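Local coordinates for geranyltranstransferase (Agrobacterium tumefaciens, PDB 2H8O), which probably condenses geranyl diphosphate with isopentenyl diphosphate to make farnesyl diphosphate, as a farnesyl diphosphate synthase of the polyprenyl synthetase family, at residues A[34-39]-A[323-328]; A[248-253]-A[311-316]; A[209-214]-A[287-292]; A[255-260]-A[300-305]. All blocks are in the same frame, centred on the assembly; numbering follows the deposited sequence.

Overall arrangement
Interactions 2 and 4 are two stations on one helix pair, 241-267 with 295-312, their centres about 14 Å apart. Interaction 1 lays helix 34-57 over the next helix in the chain, 321-331, which packs against that pair: Leu323 rests on Phe250 and Leu313 of interaction 2, about 15 Å away centre to centre. Interaction 3 lies at the other end of the row, about 29 Å from interaction 1 between centres, touching interaction 4 through Val290 and Leu260. Helix 241-267 also carries Asp263, part of an aspartate-rich DDxxD motif that in relatives binds magnesium, so interactions 3 and 4, which both border Asp263, probably lie closest to the diphosphate-binding end.

Interaction 1. Residues A[34-39]-A[323-328]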
loop_
_atom_site.group_PDB
_atom_site.type_symbol
_atom_site.label_atom_id
_atom_site.label_comp_id
_atom_site.label_asym_id
_atom_site.label_seq_id
_atom_site.Cartn_x
_atom_site.Cartn_y
_atom_site.Cartn_z
ATOM N N ALA A 34 15.497 9.174 36.179
ATOM C CA ALA A 34 16.315 8.054 35.705
ATOM C C ALA A 34 15.484 7.128 34.799
ATOM O O ALA A 34 16.001 6.568 33.829
ATOM C CB ALA A 34 16.895 7.274 36.878
ATOM N N GLN A 35 14.196 6.981 35.110
ATOM C CA GLN A 35 13.297 6.187 34.272
ATOM C C GLN A 35 13.037 6.886 32.941
ATOM O O GLN A 35 12.974 6.226 31.899
ATOM C CB GLN A 35 11.977 5.907 34.996
ATOM C CG GLN A 35 10.896 5.188 34.162
ATOM C CD GLN A 35 11.110 3.674 34.016
ATOM O OE1 GLN A 35 12.240 3.195 33.835
ATOM N NE2 GLN A 35 10.004 2.913 34.084
ATOM N N MET A 36 12.870 8.208 32.971
ATOM C CA MET A 36 12.679 8.967 31.729
ATOM C C MET A 36 13.932 8.905 30.858
ATOM O O MET A 36 13.826 8.843 29.631
ATOM C CB MET A 36 12.273 10.419 32.010
ATOM C CG MET A 36 10.882 10.564 32.651
ATOM S SD MET A 36 9.470 10.081 31.603
ATOM C CE MET A 36 9.395 8.310 31.885
ATOM N N THR A 37 15.104 8.889 31.489
ATOM C CA THR A 37 16.360 8.648 30.769
ATOM C C THR A 37 16.351 7.249 30.139
ATOM O O THR A 37 16.770 7.072 28.998
ATOM C CB THR A 37 17.589 8.783 31.691
ATOM O OG1 THR A 37 17.624 10.098 32.266
ATOM C CG2 THR A 37 18.873 8.547 30.918
ATOM N N ASN A 38 15.869 6.260 30.886
ATOM C CA ASN A 38 15.755 4.901 30.360
ATOM C C ASN A 38 14.983 4.882 29.037
ATOM O O ASN A 38 15.461 4.324 28.042
ATOM C CB ASN A 38 15.094 3.979 31.384
ATOM C CG ASN A 38 15.237 2.509 31.038
ATOM O OD1 ASN A 38 16.271 2.067 30.544
ATOM N ND2 ASN A 38 14.200 1.738 31.335
ATOM N N PHE A 39 13.813 5.515 29.020
ATOM C CA PHE A 39 13.030 5.608 27.795
ATOM C C PHE A 39 13.759 6.385 26.697
ATOM O O PHE A 39 13.833 5.908 25.573
ATOM C CB PHE A 39 11.657 6.244 28.039
ATOM C CG PHE A 39 10.963 6.637 26.775
ATOM C CD1 PHE A 39 10.283 5.699 26.024
ATOM C CD2 PHE A 39 11.045 7.927 26.302
ATOM C CE1 PHE A 39 9.657 6.049 24.853
ATOM C CE2 PHE A 39 10.431 8.282 25.114
ATOM C CZ PHE A 39 9.740 7.347 24.389
ATOM N N LEU A 323 8.150 0.018 28.445
ATOM C CA LEU A 323 6.873 0.438 27.848
ATOM C C LEU A 323 6.081 1.341 28.772
ATOM O O LEU A 323 5.419 2.266 28.313
ATOM C CB LEU A 323 6.035 -0.759 27.437
ATOM C CG LEU A 323 6.479 -1.392 26.122
ATOM C CD1 LEU A 323 5.784 -2.740 25.923
ATOM C CD2 LEU A 323 6.246 -0.446 24.921
ATOM N N ILE A 324 6.131 1.071 30.071
ATOM C CA ILE A 324 5.456 1.946 31.041
ATOM C C ILE A 324 6.105 3.340 31.026
ATOM O O ILE A 324 5.397 4.350 31.066
ATOM C CB ILE A 324 5.433 1.312 32.436
ATOM C CG1 ILE A 324 4.444 0.146 32.413
ATOM C CG2 ILE A 324 5.041 2.337 33.519
ATOM C CD1 ILE A 324 4.453 -0.681 33.658
ATOM N N ALA A 325 7.431 3.391 30.900
ATOM C CA ALA A 325 8.166 4.662 30.785
ATOM C C ALA A 325 7.760 5.421 29.522
ATOM O O ALA A 325 7.681 6.647 29.533
ATOM C CB ALA A 325 9.659 4.427 30.803
ATOM N N ALA A 326 7.509 4.690 28.439
ATOM C CA ALA A 326 7.042 5.311 27.206
ATOM C C ALA A 326 5.694 5.984 27.436
ATOM O O ALA A 326 5.483 7.107 27.000
ATOM C CB ALA A 326 6.946 4.289 26.088
ATOM N N ALA A 327 4.796 5.302 28.133
ATOM C CA ALA A 327 3.489 5.882 28.423
ATOM C C ALA A 327 3.654 7.191 29.200
ATOM O O ALA A 327 3.030 8.200 28.880
ATOM C CB ALA A 327 2.598 4.884 29.199
ATOM N N ARG A 328 4.524 7.180 30.203
ATOM C CA ARG A 328 4.761 8.372 31.003
ATOM C C ARG A 328 5.443 9.484 30.199
ATOM O O ARG A 328 5.084 10.643 30.339
ATOM C CB ARG A 328 5.577 8.030 32.251
ATOM C CG ARG A 328 5.219 8.880 33.453
ATOM C CD ARG A 328 5.735 8.273 34.753
ATOM N NE ARG A 328 7.189 8.326 34.869
ATOM C CZ ARG A 328 7.885 9.384 35.298
ATOM N NH1 ARG A 328 7.282 10.528 35.620
ATOM N NH2 ARG A 328 9.203 9.308 35.389
HETATM O O HOH W 1 7.734 5.148 34.373
#
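Segments 34-39 and 323-328 are helices crossing at -102°, with axes 8.8 Å apart at closest approach and Phe39 facing Ala325 at 5.8 Å between their CA atoms. The methyl group of Ala325 fills the crossing point: Gln35 lays its amide against it, CD to Ala325 CB 3.6 Å, and Phe39 CB reaches the same methyl. The Phe39 ring extends past it to Ala326, whose CB is 3.5 Å from CE1. This brings together the first and last helices of the modelled chain on the outside of the all-helical isoprenoid synthase bundle, one lying across the other. Phe91 and Phe329 add further aromatic contacts to Phe39. Met36 and Arg328 cross obliquely. A bend at chi3 (85°) sets Met36 CE 3.4 Å from Ala325 O, while its SD lies 3.8 Å above one face of the Arg328 guanidinium, offset toward the rim, and its CG is 3.4 Å from NH2. No direct hydrogen bond joins the helices; instead a water accepts from Gln35 NE2 at 3.2 Å and from Arg328 NE, where it sits in the guanidinium plane. Gln35 OE1 takes a weak hydrogen bond from Asn38 ND2.

Interaction 2. Residues A[248-253]-A[311-316]; sequences RLFGEK and ELLAPY
On the same helical turn as Leu249 and Phe250, which pack on Leu312 and Leu313, Arg248 NH1 is gripped by two carboxylates, Glu231 and Asp65 of the second subunit. The contact itself is apolar, with no hydrogen bond between the segments. Leu312 drives one methyl into the backbone of segment 248-253: its CD1 lies 3.6 Å from Phe250 N and 3.8 Å from Leu249 C, and it also touches Leu249 CB. Lys253 CG is 4.2 Å from the same Leu312 CD1. The other methyl, CD2, meets Leu249 CD1 at 4.0 Å, the two leucine side chains crossing at about a right angle. Leu313 is the first residue to leave helical torsions, and its side chain turns onto the Phe250 ring. Its CD1 makes a CH-pi contact over one face, 3.8 Å from the ring centroid and 22° off the normal, shifted toward the rim so that CE1 is the nearest ring atom at 3.5 Å. With CG anti to its backbone N (chi1 179°), Phe250 holds the ring out to receive this methyl, and Leu323 and Ala309 pack around it. The Lys253 chain bends at chi2 (-65°), and its ammonium pairs with Glu308 while its aliphatic part stays beside Leu312. The contact lies at one end of the antiparallel helix pair 241-267/295-312 of the all-alpha isoprenoid synthase fold, where the chain leaves helix 295-312.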
loop_
_atom_site.group_PDB
_atom_site.type_symbol
_atom_site.label_atom_id
_atom_site.label_comp_id
_atom_site.label_asym_id
_atom_site.label_seq_id
_atom_site.Cartn_x
_atom_site.Cartn_y
_atom_site.Cartn_z
ATOM N N ARG A 248 -3.003 -4.618 22.366
ATOM C CA ARG A 248 -3.898 -3.707 21.630
ATOM C C ARG A 248 -4.465 -2.588 22.539
ATOM O O ARG A 248 -4.390 -1.343 22.241
ATOM C CB ARG A 248 -5.015 -4.521 20.954
ATOM C CG ARG A 248 -5.925 -3.722 20.054
ATOM C CD ARG A 248 -7.104 -4.577 19.604
ATOM N NE ARG A 248 -8.125 -3.829 18.880
ATOM C CZ ARG A 248 -8.075 -3.520 17.589
ATOM N NH1 ARG A 248 -7.040 -3.886 16.851
ATOM N NH2 ARG A 248 -9.078 -2.838 17.026
ATOM N N LEU A 249 -5.034 -2.997 23.657
ATOM C CA LEU A 249 -5.585 -2.025 24.577
ATOM C C LEU A 249 -4.513 -1.055 25.062
ATOM O O LEU A 249 -4.756 0.157 25.152
ATOM C CB LEU A 249 -6.242 -2.721 25.770
ATOM C CG LEU A 249 -7.561 -3.442 25.690
ATOM C CD1 LEU A 249 -7.952 -3.776 27.120
ATOM C CD2 LEU A 249 -8.640 -2.597 25.038
ATOM N N PHE A 250 -3.334 -1.578 25.378
ATOM C CA PHE A 250 -2.209 -0.730 25.778
ATOM C C PHE A 250 -1.916 0.293 24.667
ATOM O O PHE A 250 -1.734 1.488 24.922
ATOM C CB PHE A 250 -0.966 -1.573 26.078
ATOM C CG PHE A 250 0.229 -0.756 26.468
ATOM C CD1 PHE A 250 0.391 -0.282 27.766
ATOM C CD2 PHE A 250 1.191 -0.433 25.531
ATOM C CE1 PHE A 250 1.508 0.480 28.107
ATOM C CE2 PHE A 250 2.287 0.340 25.867
ATOM C CZ PHE A 250 2.447 0.788 27.150
ATOM N N GLY A 251 -1.902 -0.179 23.425
ATOM C CA GLY A 251 -1.649 0.687 22.278
ATOM C C GLY A 251 -2.709 1.762 22.120
ATOM O O GLY A 251 -2.411 2.903 21.803
ATOM N N GLU A 252 -3.965 1.388 22.366
ATOM C CA GLU A 252 -5.052 2.380 22.387
ATOM C C GLU A 252 -4.809 3.467 23.458
ATOM O O GLU A 252 -4.965 4.649 23.183
ATOM C CB GLU A 252 -6.424 1.686 22.531
ATOM C CG GLU A 252 -6.761 0.848 21.300
ATOM C CD GLU A 252 -8.098 0.135 21.353
ATOM O OE1 GLU A 252 -8.646 -0.028 22.455
ATOM O OE2 GLU A 252 -8.620 -0.230 20.262
ATOM N N LYS A 253 -4.385 3.090 24.667
ATOM C CA LYS A 253 -4.095 4.101 25.706
ATOM C C LYS A 253 -2.905 5.002 25.326
ATOM O O LYS A 253 -2.925 6.222 25.545
ATOM C CB LYS A 253 -3.864 3.431 27.071
ATOM C CG LYS A 253 -5.059 2.632 27.607
ATOM C CD LYS A 253 -6.267 3.541 27.910
ATOM C CE LYS A 253 -7.561 2.775 28.164
ATOM N NZ LYS A 253 -8.758 3.676 27.992
ATOM N N GLU A 311 -1.347 -0.270 34.430
ATOM C CA GLU A 311 -2.050 -1.389 35.020
ATOM C C GLU A 311 -2.173 -2.553 34.024
ATOM O O GLU A 311 -2.115 -3.721 34.420
ATOM C CB GLU A 311 -3.427 -0.933 35.523
ATOM C CG GLU A 311 -4.068 -1.857 36.509
ATOM C CD GLU A 311 -5.309 -1.245 37.198
ATOM O OE1 GLU A 311 -6.128 -2.016 37.752
ATOM O OE2 GLU A 311 -5.484 0.004 37.171
ATOM N N LEU A 312 -2.333 -2.240 32.735
ATOM C CA LEU A 312 -2.453 -3.282 31.723
ATOM C C LEU A 312 -1.224 -4.152 31.657
ATOM O O LEU A 312 -1.323 -5.330 31.370
ATOM C CB LEU A 312 -2.727 -2.696 30.330
ATOM C CG LEU A 312 -4.148 -2.209 30.096
ATOM C CD1 LEU A 312 -4.234 -1.271 28.874
ATOM C CD2 LEU A 312 -5.085 -3.413 29.931
ATOM N N LEU A 313 -0.054 -3.568 31.910
ATOM C CA LEU A 313 1.186 -4.325 31.799
ATOM C C LEU A 313 1.728 -4.820 33.131
ATOM O O LEU A 313 2.818 -5.403 33.171
ATOM C CB LEU A 313 2.250 -3.469 31.110
ATOM C CG LEU A 313 1.899 -3.040 29.687
ATOM C CD1 LEU A 313 3.154 -2.452 28.981
ATOM C CD2 LEU A 313 1.264 -4.166 28.843
ATOM N N ALA A 314 0.967 -4.613 34.201
ATOM C CA ALA A 314 1.342 -5.062 35.536
ATOM C C ALA A 314 1.772 -6.519 35.568
ATOM O O ALA A 314 2.752 -6.847 36.249
ATOM C CB ALA A 314 0.180 -4.846 36.508
ATOM N N PRO A 315 1.051 -7.408 34.859
ATOM C CA PRO A 315 1.410 -8.828 34.994
ATOM C C PRO A 315 2.823 -9.202 34.536
ATOM O O PRO A 315 3.324 -10.260 34.925
ATOM C CB PRO A 315 0.368 -9.540 34.121
ATOM C CG PRO A 315 -0.772 -8.602 34.057
ATOM C CD PRO A 315 -0.133 -7.242 33.997
ATOM N N TYR A 316 3.459 -8.353 33.730
ATOM C CA TYR A 316 4.813 -8.618 33.239
ATOM C C TYR A 316 5.912 -8.119 34.168
ATOM O O TYR A 316 7.084 -8.348 33.883
ATOM C CB TYR A 316 5.004 -8.013 31.841
ATOM C CG TYR A 316 4.002 -8.555 30.868
ATOM C CD1 TYR A 316 4.210 -9.768 30.215
ATOM C CD2 TYR A 316 2.823 -7.865 30.619
ATOM C CE1 TYR A 316 3.254 -10.277 29.331
ATOM C CE2 TYR A 316 1.876 -8.363 29.750
ATOM C CZ TYR A 316 2.091 -9.571 29.118
ATOM O OH TYR A 316 1.117 -10.029 28.259
#

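Interaction 3. Residues A[209-214]-A[287-292]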
loop_
_atom_site.group_PDB
_atom_site.type_symbol
_atom_site.label_atom_id
_atom_site.label_comp_id
_atom_site.label_asym_id
_atom_site.label_seq_id
_atom_site.Cartn_x
_atom_site.Cartn_y
_atom_site.Cartn_z
ATOM N N PRO A 209 -16.745 19.127 13.944
ATOM C CA PRO A 209 -17.283 17.897 14.510
ATOM C C PRO A 209 -17.699 18.076 15.966
ATOM O O PRO A 209 -17.248 19.024 16.636
ATOM C CB PRO A 209 -16.093 16.929 14.424
ATOM C CG PRO A 209 -14.911 17.822 14.578
ATOM C CD PRO A 209 -15.271 19.110 13.898
ATOM N N ASP A 210 -18.552 17.176 16.443
ATOM C CA ASP A 210 -18.870 17.111 17.867
ATOM C C ASP A 210 -17.849 16.232 18.582
ATOM O O ASP A 210 -16.876 15.747 17.974
ATOM C CB ASP A 210 -20.318 16.639 18.089
ATOM C CG ASP A 210 -20.597 15.236 17.562
ATOM O OD1 ASP A 210 -19.656 14.488 17.192
ATOM O OD2 ASP A 210 -21.798 14.889 17.532
ATOM N N GLU A 211 -18.033 16.029 19.875
ATOM C CA GLU A 211 -17.039 15.306 20.644
ATOM C C GLU A 211 -16.849 13.866 20.129
ATOM O O GLU A 211 -15.735 13.397 19.967
ATOM C CB GLU A 211 -17.412 15.312 22.121
ATOM C CG GLU A 211 -16.297 14.871 23.010
ATOM C CD GLU A 211 -16.600 15.078 24.481
ATOM O OE1 GLU A 211 -17.453 15.922 24.835
ATOM O OE2 GLU A 211 -15.957 14.380 25.279
ATOM N N ASP A 212 -17.949 13.177 19.874
ATOM C CA ASP A 212 -17.876 11.816 19.354
ATOM C C ASP A 212 -17.107 11.798 18.020
ATOM O O ASP A 212 -16.313 10.880 17.742
ATOM C CB ASP A 212 -19.288 11.260 19.192
ATOM C CG ASP A 212 -19.292 9.801 18.771
ATOM O OD1 ASP A 212 -18.873 8.961 19.595
ATOM O OD2 ASP A 212 -19.714 9.509 17.628
ATOM N N GLY A 213 -17.330 12.811 17.195
ATOM C CA GLY A 213 -16.627 12.902 15.917
ATOM C C GLY A 213 -15.132 13.104 16.058
ATOM O O GLY A 213 -14.331 12.529 15.292
ATOM N N ILE A 214 -14.746 13.935 17.026
ATOM C CA ILE A 214 -13.342 14.204 17.307
ATOM C C ILE A 214 -12.651 12.930 17.793
ATOM O O ILE A 214 -11.574 12.565 17.332
ATOM C CB ILE A 214 -13.168 15.334 18.349
ATOM C CG1 ILE A 214 -13.676 16.665 17.784
ATOM C CG2 ILE A 214 -11.704 15.472 18.770
ATOM C CD1 ILE A 214 -13.791 17.768 18.832
ATOM N N GLY A 287 -11.250 21.646 16.633
ATOM C CA GLY A 287 -11.959 20.479 17.147
ATOM C C GLY A 287 -10.996 19.564 17.875
ATOM O O GLY A 287 -10.482 18.600 17.319
ATOM N N THR A 288 -10.757 19.903 19.133
ATOM C CA THR A 288 -9.833 19.192 19.990
ATOM C C THR A 288 -10.585 18.901 21.277
ATOM O O THR A 288 -11.468 19.676 21.662
ATOM C CB THR A 288 -8.603 20.091 20.261
ATOM O OG1 THR A 288 -7.598 19.841 19.276
ATOM C CG2 THR A 288 -8.044 19.857 21.596
ATOM N N LEU A 289 -10.272 17.792 21.943
ATOM C CA LEU A 289 -10.896 17.525 23.239
ATOM C C LEU A 289 -10.451 18.551 24.290
ATOM O O LEU A 289 -11.202 18.883 25.195
ATOM C CB LEU A 289 -10.613 16.101 23.726
ATOM C CG LEU A 289 -11.213 14.965 22.884
ATOM C CD1 LEU A 289 -10.999 13.642 23.620
ATOM C CD2 LEU A 289 -12.697 15.188 22.589
ATOM N N VAL A 290 -9.215 19.028 24.168
ATOM C CA VAL A 290 -8.733 20.119 25.015
ATOM C C VAL A 290 -9.629 21.353 24.854
ATOM O O VAL A 290 -9.997 21.988 25.842
ATOM C CB VAL A 290 -7.272 20.488 24.675
ATOM C CG1 VAL A 290 -6.819 21.688 25.488
ATOM C CG2 VAL A 290 -6.358 19.289 24.893
ATOM N N ALA A 291 -9.975 21.674 23.607
ATOM C CA ALA A 291 -10.835 22.822 23.313
ATOM C C ALA A 291 -12.234 22.631 23.887
ATOM O O ALA A 291 -12.816 23.562 24.465
ATOM C CB ALA A 291 -10.918 23.059 21.810
ATOM N N LEU A 292 -12.789 21.434 23.726
ATOM C CA LEU A 292 -14.164 21.193 24.176
ATOM C C LEU A 292 -14.288 20.999 25.684
ATOM O O LEU A 292 -15.235 21.491 26.288
ATOM C CB LEU A 292 -14.775 20.000 23.439
ATOM C CG LEU A 292 -14.915 20.163 21.926
ATOM C CD1 LEU A 292 -15.938 19.173 21.393
ATOM C CD2 LEU A 292 -15.312 21.588 21.548
#
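Ile214 carries most of the apolar packing against Leu292, Leu289 and the backbone of Gly287. It meets Leu292 tip to tip, CD1 to CD1 at 3.6 Å, and the same Ile214 CD1 lies 3.5 Å from Gly287 C. The Ile214 and Leu289 side chains slide past each other in opposite directions, with Ile214 CG2, anti to the backbone N because chi1 is -66° for CG1, lying 4.0 Å from Leu289 CD2. That Leu289 methyl also touches Glu211 CG at 3.6 Å, where the two side chains cross at about a right angle. Polar bonds lie within the segments or lead out of them. Asp210 is the N-cap of helix 211-237: its OD1 accepts from Gly213 N at 2.9 Å, with the N-H meeting the oxygen at 152°. Thr288 holds the N-cap position of the short helix 289-293 but makes no side-chain capping bond. The Glu211 carboxylate reaches beyond the apolar contact to form a salt bridge with Arg293. The contact thus joins the starts of two helices at the surface. Leu289 goes on to touch Trp297 of helix 295-312 and Ile215 and Gln218 of helix 211-237, while Val290 faces Asp263, Leu264 and Leu267 on helix 241-267.

Interaction 4. Residues A[255-260]-A[300-305]; sequences GLSFQL and EKLQEQ
Ser257 and Leu260 meet Leu302 and Gln305 between two helices that run nearly antiparallel in the isoprenoid synthase bundle, their axes 9.4 Å apart and crossing at -153°. Gln305 is the polar side chain laid into this buried seam. It runs extended past CG, and its chi3 near zero eclipses OE1 with its own CB, bringing OE1 to 3.2 Å from Ser257 OG, which also lies beside that CB. The OG to OE1 approach may be a hydrogen bond, but the hydroxyl also has Lys253 O, one turn back, within reach, and its single proton is not assigned to either. The amide NE2 lies against Leu256 CB at 3.6 Å, the leucine and glutamine side chains crossing at about a right angle. Two leucines depart from ideal staggering at CG: chi1 is -91° in Leu260 and -96° in Leu302. Beyond its displaced CG, Leu260 extends CD1 to Lys301 CG, 3.8 Å away, across a side chain that curls off through bends at chi2, chi3 and chi4, and the same CD1 lies beside Gln305 OE1. The Leu302 CG is turned toward Leu260 and Ser257. Separately, Leu260 CB is 3.8 Å from Leu302 CD2. Further along helix 241-267 comes an aspartate-rich motif, and Gln259 NE2 bonds to its Asp263. Leu302 also rests on Ala331 of helix 321-331, while its CD2 presses on the Ser257 backbone, 3.4 Å from the carbonyl O.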
loop_
_atom_site.group_PDB
_atom_site.type_symbol
_atom_site.label_atom_id
_atom_site.label_comp_id
_atom_site.label_asym_id
_atom_site.label_seq_id
_atom_site.Cartn_x
_atom_site.Cartn_y
_atom_site.Cartn_z
ATOM N N GLY A 255 -2.086 5.848 22.288
ATOM C CA GLY A 255 -2.557 6.751 21.244
ATOM C C GLY A 255 -3.442 7.850 21.796
ATOM O O GLY A 255 -3.333 8.985 21.374
ATOM N N LEU A 256 -4.320 7.498 22.730
ATOM C CA LEU A 256 -5.163 8.477 23.415
ATOM C C LEU A 256 -4.266 9.518 24.120
ATOM O O LEU A 256 -4.512 10.727 24.031
ATOM C CB LEU A 256 -6.105 7.784 24.411
ATOM C CG LEU A 256 -7.216 6.893 23.817
ATOM C CD1 LEU A 256 -7.905 5.990 24.878
ATOM C CD2 LEU A 256 -8.225 7.768 23.128
ATOM N N SER A 257 -3.226 9.047 24.805
ATOM C CA SER A 257 -2.327 9.943 25.512
ATOM C C SER A 257 -1.502 10.802 24.546
ATOM O O SER A 257 -1.292 11.998 24.785
ATOM C CB SER A 257 -1.394 9.148 26.435
ATOM O OG SER A 257 -2.132 8.568 27.506
ATOM N N PHE A 258 -1.037 10.179 23.472
ATOM C CA PHE A 258 -0.255 10.863 22.438
ATOM C C PHE A 258 -1.017 12.060 21.882
ATOM O O PHE A 258 -0.481 13.159 21.783
ATOM C CB PHE A 258 0.094 9.858 21.344
ATOM C CG PHE A 258 0.869 10.429 20.182
ATOM C CD1 PHE A 258 2.251 10.310 20.129
ATOM C CD2 PHE A 258 0.203 11.047 19.133
ATOM C CE1 PHE A 258 2.959 10.814 19.054
ATOM C CE2 PHE A 258 0.892 11.551 18.062
ATOM C CZ PHE A 258 2.271 11.441 18.015
ATOM N N GLN A 259 -2.290 11.840 21.572
ATOM C CA GLN A 259 -3.140 12.887 21.005
ATOM C C GLN A 259 -3.385 14.032 21.994
ATOM O O GLN A 259 -3.213 15.203 21.644
ATOM C CB GLN A 259 -4.478 12.273 20.568
ATOM C CG GLN A 259 -5.415 13.238 19.862
ATOM C CD GLN A 259 -4.814 13.753 18.579
ATOM O OE1 GLN A 259 -4.331 12.966 17.751
ATOM N NE2 GLN A 259 -4.810 15.078 18.400
ATOM N N LEU A 260 -3.788 13.700 23.221
ATOM C CA LEU A 260 -4.048 14.707 24.259
ATOM C C LEU A 260 -2.812 15.534 24.578
ATOM O O LEU A 260 -2.872 16.754 24.627
ATOM C CB LEU A 260 -4.521 14.055 25.552
ATOM C CG LEU A 260 -5.999 13.831 25.809
ATOM C CD1 LEU A 260 -6.167 13.220 27.178
ATOM C CD2 LEU A 260 -6.778 15.139 25.705
ATOM N N GLU A 300 -6.029 15.745 33.674
ATOM C CA GLU A 300 -6.472 14.634 34.520
ATOM C C GLU A 300 -6.673 13.356 33.689
ATOM O O GLU A 300 -6.274 12.280 34.114
ATOM C CB GLU A 300 -7.756 15.003 35.282
ATOM C CG GLU A 300 -8.491 13.833 35.961
ATOM C CD GLU A 300 -7.645 13.071 36.979
ATOM O OE1 GLU A 300 -7.995 11.904 37.271
ATOM O OE2 GLU A 300 -6.642 13.624 37.488
ATOM N N LYS A 301 -7.276 13.489 32.512
ATOM C CA LYS A 301 -7.507 12.337 31.635
ATOM C C LYS A 301 -6.177 11.722 31.171
ATOM O O LYS A 301 -6.051 10.503 31.108
ATOM C CB LYS A 301 -8.395 12.729 30.448
ATOM C CG LYS A 301 -8.753 11.599 29.471
ATOM C CD LYS A 301 -9.446 10.396 30.148
ATOM C CE LYS A 301 -10.888 10.657 30.542
ATOM N NZ LYS A 301 -11.853 10.348 29.432
ATOM N N LEU A 302 -5.185 12.561 30.874
ATOM C CA LEU A 302 -3.829 12.067 30.548
ATOM C C LEU A 302 -3.267 11.228 31.679
ATOM O O LEU A 302 -2.735 10.150 31.466
ATOM C CB LEU A 302 -2.855 13.227 30.316
ATOM C CG LEU A 302 -2.578 13.719 28.913
ATOM C CD1 LEU A 302 -1.584 14.870 28.991
ATOM C CD2 LEU A 302 -2.033 12.585 28.029
ATOM N N GLN A 303 -3.357 11.761 32.893
ATOM C CA GLN A 303 -2.875 11.079 34.077
ATOM C C GLN A 303 -3.581 9.727 34.244
ATOM O O GLN A 303 -2.948 8.736 34.587
ATOM C CB GLN A 303 -3.130 11.960 35.303
ATOM C CG GLN A 303 -2.158 11.782 36.453
ATOM C CD GLN A 303 -2.448 12.730 37.625
ATOM O OE1 GLN A 303 -3.478 13.405 37.660
ATOM N NE2 GLN A 303 -1.532 12.773 38.591
ATOM N N GLU A 304 -4.893 9.708 34.015
ATOM C CA GLU A 304 -5.692 8.485 34.089
ATOM C C GLU A 304 -5.223 7.445 33.079
ATOM O O GLU A 304 -5.072 6.273 33.416
ATOM C CB GLU A 304 -7.175 8.774 33.826
ATOM C CG GLU A 304 -7.896 9.501 34.949
ATOM C CD GLU A 304 -9.302 9.948 34.552
ATOM O OE1 GLU A 304 -9.880 9.382 33.589
ATOM O OE2 GLU A 304 -9.838 10.872 35.209
ATOM N N GLN A 305 -5.002 7.884 31.845
ATOM C CA GLN A 305 -4.575 6.983 30.764
ATOM C C GLN A 305 -3.202 6.365 31.006
ATOM O O GLN A 305 -2.980 5.200 30.662
ATOM C CB GLN A 305 -4.613 7.707 29.416
ATOM C CG GLN A 305 -6.023 7.868 28.909
ATOM C CD GLN A 305 -6.173 8.942 27.878
ATOM O OE1 GLN A 305 -5.195 9.569 27.460
ATOM N NE2 GLN A 305 -7.407 9.160 27.442
#